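Local structure of galactitol-1-phosphate 5-dehydrogenase (Escherichia coli, 4UEJ) at residues V84-C89 and M288-P293; F142-T147 and Q297-A302. The protein catalyses the NAD-dependent oxidation of galactitol 1-phosphate to D-tagatose 6-phosphate as a zinc-containing dehydrogenase. All coordinates share one frame; numbering follows the deposited sequence. Where two conformers were deposited one is given.

Contact 1 of 2, residues V84-C89 and M288-P293; sequences VPLLPC and MNYSSP. With ZN (zinc ion), chain C.
The two domains of a zinc-containing alcohol dehydrogenase meet here: residues 84-89 belong to the GroES-like part, and 288-293 form the loop that follows the last strand, 282-285, of the Rossmann-type sheet. The polar link is slight. Leu86 N gives a weak hydrogen bond to Tyr290 OH at 3.3 Å, with an N-H...O angle of 150°. Tyrosine suits this place because its long ring carries a hydroxyl across to the backbone while its carbons pack against apolar neighbours.

That packing does most of the work. Leu86, with CG anti to the backbone N (chi1 171°), lays its chain obliquely across the ring, so that CB lies 3.4 Å from Tyr290 CE2 and CD2 lies 3.5 Å from Tyr290 CD2. Val84 slides past the ring in the opposite direction; its beta-branch, with CG1 anti to the backbone N, puts that methyl 3.5 Å from Tyr290 CE1. The Pro85 ring meets the tip, CD 3.3 Å from Tyr290 OH. Met288, in one of its two conformers, crosses Leu86 at about a right angle, SD 3.8 Å from Leu86 CD1. An alanine at Tyr290 would remove ring and hydroxyl together, and would probably cost Leu86 N its partner and loosen the packing of Val84 and Leu86 between the domains. Further along the same loop Trp294 stacks on Tyr290, and Trp299 of the helix that follows also meets its ring.

Metal chemistry lies at the far end of 84-89, where Cys89, with Cys92, Cys95 and Cys103, holds the second zinc; Cys89 SG is 2.4 Å from ZN.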
loop_
_atom_site.group_PDB
_atom_site.type_symbol
_atom_site.label_atom_id
_atom_site.label_comp_id
_atom_site.label_asym_id
_atom_site.label_seq_id
_atom_site.Cartn_x
_atom_site.Cartn_y
_atom_site.Cartn_z
ATOM N N VAL A 84 -22.363 12.232 13.708
ATOM C CA VAL A 84 -20.964 12.180 13.307
ATOM C C VAL A 84 -20.232 11.607 14.513
ATOM O O VAL A 84 -19.984 12.323 15.476
ATOM C CB VAL A 84 -20.420 13.569 12.944
ATOM C CG1 VAL A 84 -18.967 13.480 12.473
ATOM C CG2 VAL A 84 -21.292 14.213 11.887
ATOM N N PRO A 85 -19.949 10.298 14.497
ATOM C CA PRO A 85 -19.659 9.651 15.784
ATOM C C PRO A 85 -18.258 9.899 16.339
ATOM O O PRO A 85 -18.074 9.769 17.546
ATOM C CB PRO A 85 -19.862 8.159 15.479
ATOM C CG PRO A 85 -19.648 8.040 13.974
ATOM C CD PRO A 85 -20.204 9.324 13.416
ATOM N N LEU A 86 -17.305 10.250 15.483
ATOM C CA LEU A 86 -15.934 10.542 15.930
ATOM C C LEU A 86 -15.859 11.918 16.544
ATOM O O LEU A 86 -16.388 12.871 15.979
ATOM C CB LEU A 86 -14.949 10.457 14.758
ATOM C CG LEU A 86 -13.536 10.963 15.114
ATOM C CD1 LEU A 86 -12.926 9.923 15.935
ATOM C CD2 LEU A 86 -12.684 11.255 13.917
ATOM N N LEU A 87 -15.195 12.035 17.689
ATOM C CA LEU A 87 -14.898 13.352 18.231
ATOM C C LEU A 87 -13.395 13.505 18.381
ATOM O O LEU A 87 -12.817 13.058 19.371
ATOM C CB LEU A 87 -15.596 13.579 19.575
ATOM C CG LEU A 87 -15.478 15.001 20.139
ATOM C CD1 LEU A 87 -16.238 16.005 19.277
ATOM C CD2 LEU A 87 -15.932 15.077 21.598
ATOM N N PRO A 88 -12.751 14.130 17.387
ATOM C CA PRO A 88 -11.326 14.436 17.528
ATOM C C PRO A 88 -11.108 15.545 18.554
ATOM O O PRO A 88 -12.065 16.242 18.937
ATOM C CB PRO A 88 -10.910 14.886 16.123
ATOM C CG PRO A 88 -12.147 15.270 15.438
ATOM C CD PRO A 88 -13.312 14.599 16.110
ATOM N N CYS A 89 -9.864 15.717 18.989
ATOM C CA CYS A 89 -9.538 16.735 19.989
ATOM C C CYS A 89 -9.413 18.120 19.350
ATOM O O CYS A 89 -9.589 19.144 20.031
ATOM C CB CYS A 89 -8.246 16.369 20.737
ATOM S SG CYS A 89 -6.690 16.778 19.879
ATOM N N MET A 288 -11.742 5.171 9.089
ATOM C CA MET A 288 -12.915 5.974 9.372
ATOM C C MET A 288 -13.391 6.736 8.143
ATOM O O MET A 288 -13.427 6.187 7.045
ATOM C CB MET A 288 -12.639 6.916 10.540
ATOM C CG MET A 288 -12.382 6.161 11.823
ATOM S SD MET A 288 -12.577 7.164 13.297
ATOM C CE MET A 288 -10.883 7.330 13.831
ATOM N N ASN A 289 -13.811 7.979 8.326
ATOM C CA ASN A 289 -14.521 8.647 7.253
ATOM C C ASN A 289 -14.603 10.160 7.347
ATOM O O ASN A 289 -15.673 10.746 7.177
ATOM C CB ASN A 289 -15.941 8.055 7.166
ATOM C CG ASN A 289 -16.538 7.667 8.537
ATOM O OD1 ASN A 289 -15.932 6.960 9.360
ATOM N ND2 ASN A 289 -17.763 8.100 8.757
ATOM N N TYR A 290 -13.466 10.798 7.592
ATOM C CA TYR A 290 -13.456 12.227 7.854
ATOM C C TYR A 290 -12.357 12.911 7.099
ATOM O O TYR A 290 -11.325 12.312 6.787
ATOM C CB TYR A 290 -13.295 12.512 9.351
ATOM C CG TYR A 290 -14.303 11.748 10.144
ATOM C CD1 TYR A 290 -15.602 12.208 10.251
ATOM C CD2 TYR A 290 -13.974 10.541 10.742
ATOM C CE1 TYR A 290 -16.547 11.500 10.943
ATOM C CE2 TYR A 290 -14.907 9.830 11.443
ATOM C CZ TYR A 290 -16.199 10.318 11.537
ATOM O OH TYR A 290 -17.158 9.624 12.229
ATOM N N SER A 291 -12.597 14.181 6.813
ATOM C CA SER A 291 -11.593 15.027 6.205
ATOM C C SER A 291 -11.927 16.474 6.528
ATOM O O SER A 291 -12.960 16.771 7.129
ATOM C CB SER A 291 -11.517 14.796 4.692
ATOM O OG SER A 291 -12.758 15.065 4.068
ATOM N N SER A 292 -11.037 17.375 6.139
ATOM C CA SER A 292 -11.215 18.791 6.428
ATOM C C SER A 292 -11.869 19.509 5.248
ATOM O O SER A 292 -11.564 19.200 4.097
ATOM C CB SER A 292 -9.866 19.426 6.764
ATOM O OG SER A 292 -9.979 20.831 6.836
ATOM N N PRO A 293 -12.769 20.471 5.530
ATOM C CA PRO A 293 -13.188 20.882 6.876
ATOM C C PRO A 293 -14.183 19.917 7.514
ATOM O O PRO A 293 -15.040 19.367 6.818
ATOM C CB PRO A 293 -13.835 22.245 6.634
ATOM C CG PRO A 293 -14.392 22.138 5.264
ATOM C CD PRO A 293 -13.451 21.258 4.486
HETATM ZN ZN ZN C . -6.440 15.522 17.912
#

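Contact 2 of 2, residues F142-T147 and Q297-A302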
loop_
_atom_site.group_PDB
_atom_site.type_symbol
_atom_site.label_atom_id
_atom_site.label_comp_id
_atom_site.label_asym_id
_atom_site.label_seq_id
_atom_site.Cartn_x
_atom_site.Cartn_y
_atom_site.Cartn_z
ATOM N N PHE A 142 -27.943 6.120 7.271
ATOM C CA PHE A 142 -27.041 5.502 6.303
ATOM C C PHE A 142 -25.925 6.428 5.881
ATOM O O PHE A 142 -25.008 6.005 5.172
ATOM C CB PHE A 142 -27.813 5.032 5.064
ATOM C CG PHE A 142 -28.583 3.767 5.287
ATOM C CD1 PHE A 142 -29.861 3.807 5.805
ATOM C CD2 PHE A 142 -28.012 2.534 5.008
ATOM C CE1 PHE A 142 -30.580 2.637 6.016
ATOM C CE2 PHE A 142 -28.725 1.363 5.219
ATOM C CZ PHE A 142 -30.011 1.418 5.729
ATOM N N ILE A 143 -25.983 7.683 6.322
ATOM C CA ILE A 143 -24.962 8.636 5.892
ATOM C C ILE A 143 -23.567 8.231 6.347
ATOM O O ILE A 143 -22.629 8.261 5.551
ATOM C CB ILE A 143 -25.272 10.042 6.393
ATOM C CG1 ILE A 143 -26.535 10.546 5.705
ATOM C CG2 ILE A 143 -24.107 10.991 6.111
ATOM C CD1 ILE A 143 -26.762 12.007 5.923
ATOM N N GLU A 144 -23.430 7.853 7.615
ATOM C CA GLU A 144 -22.143 7.436 8.136
ATOM C C GLU A 144 -21.566 6.228 7.352
ATOM O O GLU A 144 -20.413 6.293 6.894
ATOM C CB GLU A 144 -22.265 7.159 9.641
ATOM C CG GLU A 144 -20.949 7.178 10.397
ATOM C CD GLU A 144 -20.231 5.859 10.360
ATOM O OE1 GLU A 144 -20.818 4.877 9.863
ATOM O OE2 GLU A 144 -19.064 5.808 10.810
ATOM N N PRO A 145 -22.358 5.152 7.146
ATOM C CA PRO A 145 -21.755 4.064 6.361
ATOM C C PRO A 145 -21.483 4.419 4.884
ATOM O O PRO A 145 -20.515 3.877 4.317
ATOM C CB PRO A 145 -22.784 2.917 6.493
ATOM C CG PRO A 145 -24.029 3.545 7.006
ATOM C CD PRO A 145 -23.579 4.706 7.844
ATOM N N ILE A 146 -22.254 5.330 4.291
ATOM C CA ILE A 146 -21.930 5.816 2.945
ATOM C C ILE A 146 -20.552 6.464 2.939
ATOM O O ILE A 146 -19.730 6.214 2.056
ATOM C CB ILE A 146 -22.957 6.820 2.445
ATOM C CG1 ILE A 146 -24.278 6.099 2.186
ATOM C CG2 ILE A 146 -22.502 7.464 1.123
ATOM C CD1 ILE A 146 -25.407 7.052 2.037
ATOM N N THR A 147 -20.294 7.289 3.946
ATOM C CA THR A 147 -19.037 8.026 3.941
ATOM C C THR A 147 -17.817 7.135 4.097
ATOM O O THR A 147 -16.732 7.566 3.766
ATOM C CB THR A 147 -18.969 9.113 5.038
ATOM O OG1 THR A 147 -19.024 8.512 6.341
ATOM C CG2 THR A 147 -20.109 10.135 4.846
ATOM N N GLN A 297 -15.849 16.555 3.139
ATOM C CA GLN A 297 -16.668 16.558 1.943
ATOM C C GLN A 297 -17.435 15.253 1.782
ATOM O O GLN A 297 -18.503 15.247 1.161
ATOM C CB GLN A 297 -15.814 16.827 0.703
ATOM C CG GLN A 297 -14.941 15.666 0.274
ATOM C CD GLN A 297 -15.117 15.348 -1.196
ATOM O OE1 GLN A 297 -16.124 15.723 -1.805
ATOM N NE2 GLN A 297 -14.139 14.661 -1.778
ATOM N N GLU A 298 -16.924 14.161 2.359
ATOM C CA GLU A 298 -17.615 12.866 2.271
ATOM C C GLU A 298 -19.062 12.968 2.759
ATOM O O GLU A 298 -19.978 12.372 2.185
ATOM C CB GLU A 298 -16.883 11.788 3.084
ATOM C CG GLU A 298 -15.485 11.399 2.565
ATOM C CD GLU A 298 -14.365 12.224 3.197
ATOM O OE1 GLU A 298 -14.613 13.402 3.542
ATOM O OE2 GLU A 298 -13.234 11.698 3.357
ATOM N N TRP A 299 -19.252 13.709 3.838
ATOM C CA TRP A 299 -20.564 13.855 4.457
ATOM C C TRP A 299 -21.530 14.654 3.575
ATOM O O TRP A 299 -22.670 14.244 3.379
ATOM C CB TRP A 299 -20.393 14.498 5.838
ATOM C CG TRP A 299 -19.744 13.514 6.754
ATOM C CD1 TRP A 299 -18.420 13.145 6.767
ATOM C CD2 TRP A 299 -20.396 12.705 7.733
ATOM N NE1 TRP A 299 -18.210 12.167 7.718
ATOM C CE2 TRP A 299 -19.413 11.881 8.324
ATOM C CE3 TRP A 299 -21.721 12.605 8.185
ATOM C CZ2 TRP A 299 -19.712 10.972 9.336
ATOM C CZ3 TRP A 299 -22.014 11.705 9.179
ATOM C CH2 TRP A 299 -21.014 10.901 9.751
ATOM N N GLU A 300 -21.059 15.775 3.031
ATOM C CA GLU A 300 -21.849 16.549 2.071
ATOM C C GLU A 300 -22.165 15.737 0.831
ATOM O O GLU A 300 -23.297 15.745 0.358
ATOM C CB GLU A 300 -21.127 17.832 1.647
ATOM C CG GLU A 300 -20.780 18.773 2.767
ATOM C CD GLU A 300 -20.385 20.139 2.247
ATOM O OE1 GLU A 300 -19.609 20.195 1.265
ATOM O OE2 GLU A 300 -20.855 21.150 2.814
ATOM N N THR A 301 -21.174 15.023 0.307
ATOM C CA THR A 301 -21.412 14.181 -0.864
ATOM C C THR A 301 -22.472 13.110 -0.588
ATOM O O THR A 301 -23.354 12.879 -1.412
ATOM C CB THR A 301 -20.117 13.502 -1.344
ATOM O OG1 THR A 301 -19.161 14.512 -1.682
ATOM C CG2 THR A 301 -20.377 12.645 -2.573
ATOM N N ALA A 302 -22.403 12.478 0.581
ATOM C CA ALA A 302 -23.341 11.409 0.911
ATOM C C ALA A 302 -24.754 11.962 0.932
ATOM O O ALA A 302 -25.681 11.363 0.385
ATOM C CB ALA A 302 -23.000 10.774 2.255
#
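Two helices of this zinc-containing dehydrogenase, 143-155 and 297-307, pack at their N-terminal turns, their short axes coming within 8.9 Å and crossing at 118°. Trp299, on the second helix, reaches over the first. Its CB sets off neither toward nor away from the facing helix; CG, anti to the carbonyl carbon (chi1 -70°), brings the indole back. The five-membered ring, CG and CD1 included, lies beneath the methyl of Thr147: CG2 is 3.8 Å from its centroid and almost on the ring normal, a CH-pi contact over the face. NE1 donates a hydrogen bond to Asn289 O, which satisfies a buried polar atom and would help to fix the rotation of the ring. On the benzo ring CE3 meets Ile143 CG2 obliquely at 3.5 Å and CZ3 lies against the same methyl, while CZ2 lies against Thr147 OG1 and Glu144 CG. At the far tip CH2 rests 3.8 Å from Glu144 CG, with the two chains side by side and pointing the same way.

Glu144 is a catalytic-zinc ligand by similarity, but here the nearest atoms of its side chain and the zinc are about 4 Å apart, with His59 close by and OE2 taking a weak hydrogen bond from Asn289 ND2; the indole flanks the aliphatic part of a buried acid. Thr147 suits its place by splitting its branches: CG2 takes the ring, while OG1 donates to Glu144 O, on a lone pair at 2.7 Å, and accepts from Asn289 ND2. Ala302, with only a methyl, fits where its CA comes 5.9 Å from Ile143 CA. Glu298 turns its carboxylate off to Ser291 and His151. From the facing helix Ile146 turns its CG2 to Ala302 CB, 3.5 Å away.

In the fold
Both contacts are buried, but contact 2 is the more central, a helix-to-helix seam of methyls and an indole, whereas contact 1 joins a short strand of the GroES-like part to a loop of the Rossmann-type part. The first therefore relies on one aromatic side chain with a weak polar link; the second relies on branched and small side chains packed round an indole and buries more surface. Their centres lie 12 Å apart, and the loop carrying 288-293 runs on into helix 297-307, so the two share a border, where Asn289 and Ser291 of the loop bridge to both helices of contact 2. Contact 1 borders both zinc sites, contact 2 the catalytic one through Glu144.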